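Side-chain contacts in occlusion-derived virus envelope protein E66 (Autographa californica nucleopolyhedrovirus, PDB 3VSN), which cleaves non-sulfated chondroitin as a lyase of the occlusion-derived virus envelope and is essential for oral infection of the insect host: residues 429-434 with 439-444; 139-144 with 181-186; 612-617 with 629-634; 226-231 with 252-257. All blocks are in the same frame, centred on the assembly; numbering follows the deposited sequence.

The four contacts show how the means of joining two segments depends on their place in the fold. Contacts 2 and 4 belong to the helical N-terminal region, their nearest atoms about 8 Å apart, and both border helix 189-205, which carries the catalytic Asn191. Contact 2 is held by buried hydroxyls, contact 4 by carbon packing alone. Contacts 1 and 3 belong to the beta-rich remainder, contact 1 across the centre of the chain from contact 2. Contact 1 is a buried pair of neighbouring strands with a run of backbone hydrogen bonds; contact 3, only partly buried, has no direct hydrogen bond and joins a helix to an edge strand through one tyrosine and a water.

Contact 1: 429-434 with 439-444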
loop_
_atom_site.group_PDB
_atom_site.type_symbol
_atom_site.label_atom_id
_atom_site.label_comp_id
_atom_site.label_asym_id
_atom_site.label_seq_id
_atom_site.Cartn_x
_atom_site.Cartn_y
_atom_site.Cartn_z
ATOM N N LEU A 429 6.654 -14.132 -11.659
ATOM C CA LEU A 429 7.635 -15.197 -11.500
ATOM C C LEU A 429 8.805 -14.645 -10.705
ATOM O O LEU A 429 9.480 -13.718 -11.158
ATOM C CB LEU A 429 8.112 -15.682 -12.872
ATOM C CG LEU A 429 9.220 -16.739 -12.924
ATOM C CD1 LEU A 429 8.818 -18.007 -12.186
ATOM C CD2 LEU A 429 9.587 -17.042 -14.373
ATOM N N VAL A 430 9.034 -15.214 -9.523
ATOM C CA VAL A 430 10.036 -14.706 -8.592
ATOM C C VAL A 430 11.084 -15.774 -8.295
ATOM O O VAL A 430 10.745 -16.919 -7.994
ATOM C CB VAL A 430 9.397 -14.258 -7.253
ATOM C CG1 VAL A 430 10.463 -13.749 -6.285
ATOM C CG2 VAL A 430 8.328 -13.196 -7.481
ATOM N N TYR A 431 12.349 -15.382 -8.395
ATOM C CA TYR A 431 13.467 -16.187 -7.919
ATOM C C TYR A 431 14.126 -15.355 -6.840
ATOM O O TYR A 431 14.603 -14.247 -7.103
ATOM C CB TYR A 431 14.444 -16.470 -9.065
ATOM C CG TYR A 431 15.697 -17.270 -8.718
ATOM C CD1 TYR A 431 15.730 -18.162 -7.637
ATOM C CD2 TYR A 431 16.840 -17.163 -9.515
ATOM C CE1 TYR A 431 16.877 -18.895 -7.346
ATOM C CE2 TYR A 431 17.986 -17.892 -9.235
ATOM C CZ TYR A 431 18.000 -18.755 -8.154
ATOM O OH TYR A 431 19.144 -19.474 -7.886
ATOM N N ALA A 432 14.128 -15.880 -5.620
ATOM C CA ALA A 432 14.620 -15.131 -4.474
ATOM C C ALA A 432 15.439 -16.000 -3.532
ATOM O O ALA A 432 15.213 -17.211 -3.432
ATOM C CB ALA A 432 13.458 -14.491 -3.732
ATOM N N LYS A 433 16.407 -15.373 -2.870
ATOM C CA LYS A 433 17.149 -16.001 -1.784
ATOM C C LYS A 433 17.419 -14.957 -0.703
ATOM O O LYS A 433 17.846 -13.837 -1.001
ATOM C CB LYS A 433 18.452 -16.637 -2.286
ATOM C CG LYS A 433 19.182 -17.462 -1.232
ATOM C CD LYS A 433 20.430 -18.126 -1.793
ATOM C CE LYS A 433 21.052 -19.081 -0.783
ATOM N NZ LYS A 433 22.266 -19.744 -1.340
ATOM N N PHE A 434 17.155 -15.333 0.545
ATOM C CA PHE A 434 17.234 -14.412 1.673
ATOM C C PHE A 434 18.204 -14.935 2.733
ATOM O O PHE A 434 17.880 -15.872 3.472
ATOM C CB PHE A 434 15.846 -14.211 2.296
ATOM C CG PHE A 434 14.745 -13.966 1.291
ATOM C CD1 PHE A 434 14.493 -12.684 0.812
ATOM C CD2 PHE A 434 13.936 -15.014 0.850
ATOM C CE1 PHE A 434 13.467 -12.451 -0.095
ATOM C CE2 PHE A 434 12.910 -14.788 -0.058
ATOM C CZ PHE A 434 12.674 -13.504 -0.529
ATOM N N ASN A 439 18.911 -18.591 4.734
ATOM C CA ASN A 439 19.175 -18.856 3.309
ATOM C C ASN A 439 17.979 -19.438 2.548
ATOM O O ASN A 439 18.156 -20.179 1.573
ATOM C CB ASN A 439 20.428 -19.732 3.110
ATOM C CG ASN A 439 21.719 -18.925 3.083
ATOM O OD1 ASN A 439 22.796 -19.455 3.364
ATOM N ND2 ASN A 439 21.623 -17.650 2.728
ATOM N N LEU A 440 16.769 -19.107 2.999
ATOM C CA LEU A 440 15.550 -19.475 2.276
ATOM C C LEU A 440 15.639 -19.018 0.830
ATOM O O LEU A 440 15.966 -17.861 0.549
ATOM C CB LEU A 440 14.302 -18.869 2.931
ATOM C CG LEU A 440 12.966 -19.060 2.195
ATOM C CD1 LEU A 440 12.470 -20.500 2.284
ATOM C CD2 LEU A 440 11.928 -18.092 2.739
ATOM N N GLN A 441 15.358 -19.942 -0.080
ATOM C CA GLN A 441 15.269 -19.634 -1.499
ATOM C C GLN A 441 14.041 -20.313 -2.084
ATOM O O GLN A 441 13.552 -21.305 -1.533
ATOM C CB GLN A 441 16.533 -20.086 -2.237
ATOM C CG GLN A 441 16.757 -21.593 -2.239
ATOM C CD GLN A 441 17.926 -21.999 -3.110
ATOM O OE1 GLN A 441 17.844 -21.952 -4.337
ATOM N NE2 GLN A 441 19.020 -22.402 -2.481
ATOM N N PHE A 442 13.535 -19.764 -3.186
ATOM C CA PHE A 442 12.450 -20.401 -3.926
ATOM C C PHE A 442 12.305 -19.850 -5.336
ATOM O O PHE A 442 12.799 -18.764 -5.651
ATOM C CB PHE A 442 11.105 -20.308 -3.171
ATOM C CG PHE A 442 10.689 -18.903 -2.795
ATOM C CD1 PHE A 442 10.269 -17.993 -3.764
ATOM C CD2 PHE A 442 10.679 -18.503 -1.458
ATOM C CE1 PHE A 442 9.875 -16.707 -3.413
ATOM C CE2 PHE A 442 10.276 -17.220 -1.101
ATOM C CZ PHE A 442 9.874 -16.321 -2.078
ATOM N N LYS A 443 11.633 -20.625 -6.180
ATOM C CA LYS A 443 11.039 -20.098 -7.399
ATOM C C LYS A 443 9.539 -20.034 -7.140
ATOM O O LYS A 443 8.944 -21.009 -6.685
ATOM C CB LYS A 443 11.351 -21.001 -8.592
ATOM C CG LYS A 443 12.819 -21.028 -9.009
ATOM C CD LYS A 443 13.097 -20.085 -10.172
ATOM C CE LYS A 443 14.582 -19.990 -10.507
ATOM N NZ LYS A 443 15.173 -21.235 -11.076
ATOM N N SER A 444 8.940 -18.876 -7.403
ATOM C CA SER A 444 7.534 -18.647 -7.086
ATOM C C SER A 444 6.775 -18.247 -8.342
ATOM O O SER A 444 7.174 -17.311 -9.037
ATOM C CB SER A 444 7.399 -17.560 -6.013
ATOM O OG SER A 444 6.041 -17.210 -5.795
HETATM O O HOH W 1 19.703 -20.281 -5.410
#
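Phe434 and Phe442 meet on one face of a beta hairpin whose strands, 426-434 and 440-449, run antiparallel side by side in a seven-stranded sheet of the beta-sandwich region. The backbones are stitched by regular bonds, among them Ser444 N to Val430 O at 2.7 Å and Val430 N to Ser444 O at 2.8 Å. Phe442 carries its ring between its own backbone N and carbonyl carbon (chi1 55°), which tips it along the sheet so that its CE2 arrives at the edge of the Phe434 ring, 3.7 Å from Phe434 CE2. The ring planes are inclined at 52°, an oblique meeting. Val430 CG1 and Ala432 CB both touch Phe442 CE1, across the ring from CE2, and Met364 of helix 359-364 adds to this buried layer.

The reverse face, with Tyr431, Lys433, Gln441 and Lys443, is more polar. Lys433 is fully extended and passes obliquely over its partner, its CG 3.9 Å from Gln441 CB. Lys443 bends instead, laying CE over the Tyr431 ring, 3.4 Å from Tyr431 CG; its NZ makes a cation-pi contact with that ring and a salt bridge to Glu574. Beyond the ring's hydroxyl a single water links the strands, 2.7 Å from Tyr431 OH and donating to Gln441 OE1 at 2.7 Å.

Contact 2: 139-144 with 181-186; sequences HFTITM and NSMGWH
Thr141 OG1 is gripped from two directions, by Ser182 OG at 2.7 Å and by a water whose oxygen also lies 2.7 Å from Thr141 OG1. The same water donates to Ser182 O, so helix 138-154 is tied to both the side chain and the backbone of one serine. Ser182 OG is in turn bonded to Tyr175 O, which extends the chain of polar groups through this buried spot.

The threonine is turned so that OG1 lies beside its backbone N (chi1 -66°) and the methyl CG2 lies anti to that nitrogen; both branches therefore face the serine. The fit is close, with Thr141 CG2 3.5 Å from Ser182 CB. Next to the hydroxyls Met183 curls at its last torsion and sets its methyl against the base of the phenylalanine, Met183 CE lying 3.8 Å from Phe140 CB. The Phe140 ring itself leads elsewhere, stacking on Phe78 and meeting Trp131 edge-to-face.

Ser182 to Trp185 form a type I' turn, closed by Trp185 N to Ser182 O at 3.0 Å, with Ser182 N returning a bond to Trp185 O. The arrangement is thus a tight two-residue beta hairpin docked on a helix of the alpha/alpha toroid, with the Thr141 side chain about 6 Å from that of the catalytic Asn191.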
loop_
_atom_site.group_PDB
_atom_site.type_symbol
_atom_site.label_atom_id
_atom_site.label_comp_id
_atom_site.label_asym_id
_atom_site.label_seq_id
_atom_site.Cartn_x
_atom_site.Cartn_y
_atom_site.Cartn_z
ATOM N N HIS A 139 2.400 19.491 17.058
ATOM C CA HIS A 139 1.022 19.973 17.004
ATOM C C HIS A 139 0.885 21.471 16.934
ATOM O O HIS A 139 -0.162 21.982 16.537
ATOM C CB HIS A 139 0.204 19.378 18.141
ATOM C CG HIS A 139 -0.099 17.912 17.953
ATOM N ND1 HIS A 139 0.325 16.967 18.808
ATOM C CD2 HIS A 139 -0.798 17.249 16.947
ATOM C CE1 HIS A 139 -0.088 15.759 18.380
ATOM N NE2 HIS A 139 -0.774 15.934 17.238
ATOM N N PHE A 140 1.949 22.187 17.287
ATOM C CA PHE A 140 1.956 23.646 17.187
ATOM C C PHE A 140 2.222 24.122 15.759
ATOM O O PHE A 140 1.640 25.112 15.311
ATOM C CB PHE A 140 2.972 24.251 18.165
ATOM C CG PHE A 140 2.707 23.898 19.601
ATOM C CD1 PHE A 140 1.706 24.547 20.317
ATOM C CD2 PHE A 140 3.445 22.903 20.235
ATOM C CE1 PHE A 140 1.450 24.215 21.642
ATOM C CE2 PHE A 140 3.198 22.569 21.558
ATOM C CZ PHE A 140 2.198 23.225 22.262
ATOM N N THR A 141 3.093 23.405 15.052
ATOM C CA THR A 141 3.500 23.754 13.691
ATOM C C THR A 141 2.593 23.126 12.625
ATOM O O THR A 141 2.296 23.750 11.598
ATOM C CB THR A 141 4.962 23.318 13.448
ATOM O OG1 THR A 141 5.833 24.090 14.281
ATOM C CG2 THR A 141 5.367 23.504 12.001
ATOM N N ILE A 142 2.160 21.892 12.876
ATOM C CA ILE A 142 1.437 21.105 11.875
ATOM C C ILE A 142 -0.074 21.198 12.069
ATOM O O ILE A 142 -0.780 21.718 11.206
ATOM C CB ILE A 142 1.908 19.625 11.858
ATOM C CG1 ILE A 142 3.425 19.529 11.615
ATOM C CG2 ILE A 142 1.134 18.802 10.827
ATOM C CD1 ILE A 142 3.924 20.205 10.349
ATOM N N THR A 143 -0.559 20.713 13.209
ATOM C CA THR A 143 -1.997 20.580 13.439
ATOM C C THR A 143 -2.696 21.908 13.747
ATOM O O THR A 143 -3.776 22.180 13.220
ATOM C CB THR A 143 -2.292 19.556 14.550
ATOM O OG1 THR A 143 -1.404 18.438 14.410
ATOM C CG2 THR A 143 -3.728 19.060 14.457
ATOM N N MET A 144 -2.080 22.732 14.587
ATOM C CA MET A 144 -2.704 23.990 15.007
ATOM C C MET A 144 -3.026 24.967 13.861
ATOM O O MET A 144 -4.132 25.502 13.821
ATOM C CB MET A 144 -1.885 24.680 16.100
ATOM C CG MET A 144 -2.600 25.849 16.761
ATOM S SD MET A 144 -1.519 26.721 17.907
ATOM C CE MET A 144 -0.421 27.572 16.771
ATOM N N ASN A 181 8.884 27.758 7.769
ATOM C CA ASN A 181 9.493 28.136 9.039
ATOM C C ASN A 181 8.451 28.252 10.139
ATOM O O ASN A 181 7.403 28.870 9.949
ATOM C CB ASN A 181 10.265 29.451 8.902
ATOM C CG ASN A 181 11.485 29.327 8.008
ATOM O OD1 ASN A 181 12.529 28.836 8.431
ATOM N ND2 ASN A 181 11.364 29.789 6.771
ATOM N N SER A 182 8.743 27.643 11.283
ATOM C CA SER A 182 7.878 27.740 12.450
ATOM C C SER A 182 8.688 27.623 13.728
ATOM O O SER A 182 9.484 26.694 13.884
ATOM C CB SER A 182 6.790 26.665 12.413
ATOM O OG SER A 182 5.969 26.726 13.568
ATOM N N MET A 183 8.478 28.583 14.631
ATOM C CA MET A 183 9.109 28.616 15.956
ATOM C C MET A 183 10.631 28.423 15.908
ATOM O O MET A 183 11.202 27.698 16.725
ATOM C CB MET A 183 8.444 27.608 16.906
ATOM C CG MET A 183 6.918 27.649 16.890
ATOM S SD MET A 183 6.109 26.681 18.181
ATOM C CE MET A 183 6.655 25.018 17.798
ATOM N N GLY A 184 11.274 29.073 14.940
ATOM C CA GLY A 184 12.735 29.061 14.824
ATOM C C GLY A 184 13.336 27.876 14.085
ATOM O O GLY A 184 14.559 27.748 14.010
ATOM N N TRP A 185 12.484 27.012 13.536
ATOM C CA TRP A 185 12.940 25.845 12.783
ATOM C C TRP A 185 12.561 25.905 11.332
ATOM O O TRP A 185 11.447 26.305 10.987
ATOM C CB TRP A 185 12.353 24.568 13.361
ATOM C CG TRP A 185 12.981 24.058 14.635
ATOM C CD1 TRP A 185 14.283 23.596 14.823
ATOM C CD2 TRP A 185 12.323 23.884 15.937
ATOM N NE1 TRP A 185 14.473 23.183 16.119
ATOM C CE2 TRP A 185 13.338 23.326 16.839
ATOM C CE3 TRP A 185 11.045 24.137 16.431
ATOM C CZ2 TRP A 185 13.062 23.038 18.167
ATOM C CZ3 TRP A 185 10.778 23.844 17.773
ATOM C CH2 TRP A 185 11.763 23.306 18.619
ATOM N N HIS A 186 13.484 25.487 10.470
ATOM C CA HIS A 186 13.184 25.283 9.058
ATOM C C HIS A 186 12.647 23.890 8.877
ATOM O O HIS A 186 13.140 22.946 9.497
ATOM C CB HIS A 186 14.434 25.502 8.215
ATOM C CG HIS A 186 14.257 25.157 6.755
ATOM N ND1 HIS A 186 13.607 25.961 5.894
ATOM C CD2 HIS A 186 14.678 24.052 6.023
ATOM C CE1 HIS A 186 13.610 25.401 4.672
ATOM N NE2 HIS A 186 14.265 24.231 4.752
HETATM O O HOH W 2 8.518 23.888 13.761
#

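Contact 3: 612-617 with 629-634; sequences IPFSVI and LQYSPS
Phe614 and Ile617 ride on the first turn of helix 614-623, with Pro613 at its N-cap position, while Tyr631 opens strand 631-633, an edge strand of a seven-stranded antiparallel sheet in the C-terminal part of the chain. The two backbones stay well apart: the closest alpha carbons, Ile617 CA and Leu629 CA, are 9.8 Å from each other. The gap is bridged by the tyrosine, in a helix-on-sheet packing.

Tyr631 holds its CG between the backbone N and the carbonyl carbon (chi1 67°), and the ring projects from the strand toward the helix. Ile617 covers one face of it: the branch methyl CG2 makes a CH-pi contact, 4.0 Å from the centroid of the Tyr631 ring, while Ile617 CD1 comes 3.7 Å from Tyr631 OH. Phe614 crosses the tyrosine at about a right angle and presents its ring edge to the hydroxyl, Phe614 CD1 lying 3.7 Å from Tyr631 OH. Phe643 and Phe656 join this partly buried cluster, each edge-to-face with one of the two aromatic residues.

The polar end is served by a water in the plane of the tyrosine ring, which lies 2.6 Å from Tyr631 OH and donates to Phe614 O at 2.9 Å.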
loop_
_atom_site.group_PDB
_atom_site.type_symbol
_atom_site.label_atom_id
_atom_site.label_comp_id
_atom_site.label_asym_id
_atom_site.label_seq_id
_atom_site.Cartn_x
_atom_site.Cartn_y
_atom_site.Cartn_z
ATOM N N ILE A 612 13.842 -10.184 -26.973
ATOM C CA ILE A 612 13.294 -11.541 -26.844
ATOM C C ILE A 612 13.540 -12.308 -28.148
ATOM O O ILE A 612 13.178 -11.825 -29.223
ATOM C CB ILE A 612 11.782 -11.529 -26.484
ATOM C CG1 ILE A 612 11.254 -12.954 -26.249
ATOM C CG2 ILE A 612 10.952 -10.810 -27.549
ATOM C CD1 ILE A 612 9.849 -13.003 -25.675
ATOM N N PRO A 613 14.174 -13.496 -28.064
ATOM C CA PRO A 613 14.438 -14.273 -29.279
ATOM C C PRO A 613 13.173 -14.881 -29.881
ATOM O O PRO A 613 12.236 -15.217 -29.143
ATOM C CB PRO A 613 15.372 -15.391 -28.788
ATOM C CG PRO A 613 15.906 -14.918 -27.475
ATOM C CD PRO A 613 14.784 -14.122 -26.880
ATOM N N PHE A 614 13.156 -15.020 -31.210
ATOM C CA PHE A 614 12.061 -15.701 -31.905
ATOM C C PHE A 614 11.829 -17.085 -31.303
ATOM O O PHE A 614 10.682 -17.518 -31.160
ATOM C CB PHE A 614 12.349 -15.875 -33.406
ATOM C CG PHE A 614 12.348 -14.594 -34.201
ATOM C CD1 PHE A 614 11.244 -13.745 -34.204
ATOM C CD2 PHE A 614 13.440 -14.264 -34.997
ATOM C CE1 PHE A 614 11.251 -12.573 -34.954
ATOM C CE2 PHE A 614 13.452 -13.094 -35.749
ATOM C CZ PHE A 614 12.356 -12.248 -35.726
ATOM N N SER A 615 12.920 -17.768 -30.954
ATOM C CA SER A 615 12.852 -19.150 -30.462
ATOM C C SER A 615 12.182 -19.278 -29.091
ATOM O O SER A 615 11.547 -20.298 -28.801
ATOM C CB SER A 615 14.242 -19.800 -30.447
ATOM O OG SER A 615 15.125 -19.126 -29.565
ATOM N N VAL A 616 12.320 -18.247 -28.258
ATOM C CA VAL A 616 11.664 -18.225 -26.948
ATOM C C VAL A 616 10.149 -18.129 -27.137
ATOM O O VAL A 616 9.383 -18.837 -26.477
ATOM C CB VAL A 616 12.199 -17.081 -26.052
ATOM C CG1 VAL A 616 11.311 -16.873 -24.828
ATOM C CG2 VAL A 616 13.629 -17.377 -25.619
ATOM N N ILE A 617 9.729 -17.261 -28.052
ATOM C CA ILE A 617 8.316 -17.116 -28.393
ATOM C C ILE A 617 7.765 -18.435 -28.947
ATOM O O ILE A 617 6.708 -18.904 -28.505
ATOM C CB ILE A 617 8.097 -15.956 -29.395
ATOM C CG1 ILE A 617 8.559 -14.630 -28.773
ATOM C CG2 ILE A 617 6.634 -15.867 -29.811
ATOM C CD1 ILE A 617 8.732 -13.489 -29.757
ATOM N N LEU A 629 0.964 -20.682 -33.828
ATOM C CA LEU A 629 0.378 -19.349 -33.634
ATOM C C LEU A 629 1.078 -18.280 -34.464
ATOM O O LEU A 629 2.307 -18.195 -34.472
ATOM C CB LEU A 629 0.421 -18.925 -32.164
ATOM C CG LEU A 629 -0.759 -19.165 -31.227
ATOM C CD1 LEU A 629 -0.534 -18.353 -29.960
ATOM C CD2 LEU A 629 -2.105 -18.820 -31.855
ATOM N N GLN A 630 0.282 -17.477 -35.164
ATOM C CA GLN A 630 0.785 -16.334 -35.922
ATOM C C GLN A 630 0.623 -15.088 -35.068
ATOM O O GLN A 630 -0.377 -14.939 -34.362
ATOM C CB GLN A 630 0.019 -16.166 -37.236
ATOM C CG GLN A 630 0.215 -17.293 -38.244
ATOM C CD GLN A 630 1.473 -17.131 -39.073
ATOM O OE1 GLN A 630 2.578 -17.391 -38.602
ATOM N NE2 GLN A 630 1.308 -16.706 -40.324
ATOM N N TYR A 631 1.604 -14.195 -35.127
ATOM C CA TYR A 631 1.604 -13.030 -34.253
ATOM C C TYR A 631 2.309 -11.822 -34.867
ATOM O O TYR A 631 3.094 -11.949 -35.811
ATOM C CB TYR A 631 2.220 -13.385 -32.892
ATOM C CG TYR A 631 3.694 -13.701 -32.961
ATOM C CD1 TYR A 631 4.139 -14.985 -33.280
ATOM C CD2 TYR A 631 4.644 -12.715 -32.713
ATOM C CE1 TYR A 631 5.491 -15.271 -33.351
ATOM C CE2 TYR A 631 5.996 -12.992 -32.776
ATOM C CZ TYR A 631 6.414 -14.269 -33.098
ATOM O OH TYR A 631 7.758 -14.545 -33.163
ATOM N N SER A 632 2.020 -10.659 -34.298
ATOM C CA SER A 632 2.559 -9.387 -34.743
ATOM C C SER A 632 2.959 -8.571 -33.506
ATOM O O SER A 632 2.225 -8.566 -32.516
ATOM C CB SER A 632 1.486 -8.648 -35.547
ATOM O OG SER A 632 1.950 -7.390 -35.992
ATOM N N PRO A 633 4.117 -7.880 -33.554
ATOM C CA PRO A 633 4.560 -7.080 -32.404
ATOM C C PRO A 633 3.692 -5.839 -32.189
ATOM O O PRO A 633 3.326 -5.169 -33.156
ATOM C CB PRO A 633 5.979 -6.667 -32.797
ATOM C CG PRO A 633 5.951 -6.626 -34.289
ATOM C CD PRO A 633 5.047 -7.757 -34.695
ATOM N N SER A 634 3.372 -5.543 -30.931
ATOM C CA SER A 634 2.554 -4.377 -30.589
ATOM C C SER A 634 3.370 -3.217 -30.010
ATOM O O SER A 634 3.083 -2.055 -30.290
ATOM C CB SER A 634 1.434 -4.762 -29.617
ATOM O OG SER A 634 0.554 -5.705 -30.206
HETATM O O HOH W 3 8.580 -16.996 -33.095
#

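Contact 4: 226-231 with 252-257; sequences IAFPYV and YGYLIN
Phe228 and Tyr254 are brought together by different choices at the first torsion. In Phe228 CG stands beside the backbone N (chi1 -69°); in Tyr254 it stands anti to that atom (chi1 -174°), and each ring reaches out from its own segment. Phe228, where the chain leaves helical backbone angles a little beyond helix 217-225, with positive phi, supplies the tip of its ring. Its CE1 and CZ straddle a single carbon of the tyrosine, with Phe228 CZ 3.8 Å from Tyr254 CE2. That carbon sits at the edge of the Phe228 ring, near its plane.

Leu255, next in the helix, brings a methyl to the same two phenylalanine atoms, Leu255 CD2 lying 3.7 Å from Phe228 CE1. The phenylalanine and leucine side chains run alongside one another, head to tail, and Tyr243 touches both. Within helix 253-258, Asn257 binds Gly253 O at 3.0 Å through its ND2 as well as through its backbone N, the two donors approaching from opposite faces of the carbonyl plane.

Tyr254 is the catalytic proton donor, its side chain about 8 Å from those of His246 and Asn191. Because the contact is wholly apolar, Phe228 probably helps to position the ring by packing on its carbon rim, at CE2 and not at the hydroxyl.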
loop_
_atom_site.group_PDB
_atom_site.type_symbol
_atom_site.label_atom_id
_atom_site.label_comp_id
_atom_site.label_asym_id
_atom_site.label_seq_id
_atom_site.Cartn_x
_atom_site.Cartn_y
_atom_site.Cartn_z
ATOM N N ILE A 226 6.829 18.763 -3.793
ATOM C CA ILE A 226 5.600 18.119 -4.286
ATOM C C ILE A 226 5.612 17.755 -5.777
ATOM O O ILE A 226 4.614 17.243 -6.298
ATOM C CB ILE A 226 4.329 18.964 -3.993
ATOM C CG1 ILE A 226 4.377 20.305 -4.741
ATOM C CG2 ILE A 226 4.134 19.146 -2.491
ATOM C CD1 ILE A 226 3.069 21.069 -4.755
ATOM N N ALA A 227 6.720 18.023 -6.464
ATOM C CA ALA A 227 6.793 17.765 -7.905
ATOM C C ALA A 227 6.632 16.273 -8.212
ATOM O O ALA A 227 5.940 15.900 -9.158
ATOM C CB ALA A 227 8.090 18.303 -8.488
ATOM N N PHE A 228 7.245 15.440 -7.373
ATOM C CA PHE A 228 7.283 13.981 -7.549
ATOM C C PHE A 228 7.679 13.552 -8.964
ATOM O O PHE A 228 6.931 12.830 -9.630
ATOM C CB PHE A 228 5.970 13.330 -7.088
ATOM C CG PHE A 228 5.766 13.384 -5.599
ATOM C CD1 PHE A 228 6.518 12.575 -4.753
ATOM C CD2 PHE A 228 4.839 14.257 -5.040
ATOM C CE1 PHE A 228 6.345 12.630 -3.378
ATOM C CE2 PHE A 228 4.661 14.315 -3.666
ATOM C CZ PHE A 228 5.413 13.500 -2.834
ATOM N N PRO A 229 8.866 13.994 -9.429
ATOM C CA PRO A 229 9.334 13.511 -10.727
ATOM C C PRO A 229 9.671 12.027 -10.609
ATOM O O PRO A 229 9.949 11.551 -9.507
ATOM C CB PRO A 229 10.615 14.319 -10.954
ATOM C CG PRO A 229 11.120 14.610 -9.576
ATOM C CD PRO A 229 9.882 14.822 -8.748
ATOM N N TYR A 230 9.624 11.298 -11.718
ATOM C CA TYR A 230 10.100 9.918 -11.712
ATOM C C TYR A 230 11.598 9.907 -11.413
ATOM O O TYR A 230 12.347 10.732 -11.942
ATOM C CB TYR A 230 9.829 9.226 -13.049
ATOM C CG TYR A 230 8.369 9.117 -13.422
ATOM C CD1 TYR A 230 7.520 8.226 -12.759
ATOM C CD2 TYR A 230 7.839 9.892 -14.452
ATOM C CE1 TYR A 230 6.183 8.119 -13.110
ATOM C CE2 TYR A 230 6.503 9.793 -14.810
ATOM C CZ TYR A 230 5.682 8.906 -14.136
ATOM O OH TYR A 230 4.357 8.806 -14.488
ATOM N N VAL A 231 12.019 8.995 -10.541
ATOM C CA VAL A 231 13.440 8.802 -10.246
ATOM C C VAL A 231 13.832 7.374 -10.627
ATOM O O VAL A 231 12.968 6.502 -10.722
ATOM C CB VAL A 231 13.788 9.106 -8.763
ATOM C CG1 VAL A 231 13.451 10.552 -8.413
ATOM C CG2 VAL A 231 13.088 8.148 -7.806
ATOM N N TYR A 252 4.680 3.360 1.319
ATOM C CA TYR A 252 3.699 4.359 0.912
ATOM C C TYR A 252 3.336 5.376 1.994
ATOM O O TYR A 252 2.582 6.317 1.729
ATOM C CB TYR A 252 2.450 3.671 0.358
ATOM C CG TYR A 252 2.567 3.377 -1.120
ATOM C CD1 TYR A 252 3.445 2.394 -1.595
ATOM C CD2 TYR A 252 1.816 4.093 -2.050
ATOM C CE1 TYR A 252 3.559 2.132 -2.954
ATOM C CE2 TYR A 252 1.925 3.839 -3.406
ATOM C CZ TYR A 252 2.792 2.858 -3.853
ATOM O OH TYR A 252 2.886 2.607 -5.203
ATOM N N GLY A 253 3.892 5.197 3.193
ATOM C CA GLY A 253 3.615 6.079 4.331
ATOM C C GLY A 253 3.779 7.564 4.042
ATOM O O GLY A 253 2.940 8.372 4.442
ATOM N N TYR A 254 4.857 7.919 3.344
ATOM C CA TYR A 254 5.126 9.311 2.964
ATOM C C TYR A 254 4.009 9.904 2.106
ATOM O O TYR A 254 3.580 11.041 2.330
ATOM C CB TYR A 254 6.466 9.412 2.228
ATOM C CG TYR A 254 6.927 10.823 1.907
ATOM C CD1 TYR A 254 7.411 11.667 2.907
ATOM C CD2 TYR A 254 6.903 11.302 0.599
ATOM C CE1 TYR A 254 7.843 12.954 2.612
ATOM C CE2 TYR A 254 7.341 12.586 0.294
ATOM C CZ TYR A 254 7.810 13.406 1.303
ATOM O OH TYR A 254 8.242 14.684 1.001
ATOM N N LEU A 255 3.545 9.133 1.126
ATOM C CA LEU A 255 2.447 9.561 0.264
ATOM C C LEU A 255 1.117 9.594 1.003
ATOM O O LEU A 255 0.359 10.552 0.860
ATOM C CB LEU A 255 2.330 8.669 -0.979
ATOM C CG LEU A 255 3.396 8.771 -2.071
ATOM C CD1 LEU A 255 2.981 7.923 -3.267
ATOM C CD2 LEU A 255 3.630 10.212 -2.501
ATOM N N ILE A 256 0.837 8.550 1.785
ATOM C CA ILE A 256 -0.429 8.441 2.518
ATOM C C ILE A 256 -0.641 9.612 3.485
ATOM O O ILE A 256 -1.742 10.172 3.554
ATOM C CB ILE A 256 -0.559 7.084 3.254
ATOM C CG1 ILE A 256 -0.751 5.941 2.245
ATOM C CG2 ILE A 256 -1.720 7.101 4.246
ATOM C CD1 ILE A 256 -0.557 4.553 2.828
ATOM N N ASN A 257 0.416 9.987 4.205
ATOM C CA ASN A 257 0.329 11.024 5.239
ATOM C C ASN A 257 0.045 12.432 4.728
ATOM O O ASN A 257 -0.602 13.222 5.417
ATOM C CB ASN A 257 1.607 11.050 6.082
ATOM C CG ASN A 257 1.511 10.172 7.305
ATOM O OD1 ASN A 257 0.730 10.442 8.221
ATOM N ND2 ASN A 257 2.307 9.109 7.332
#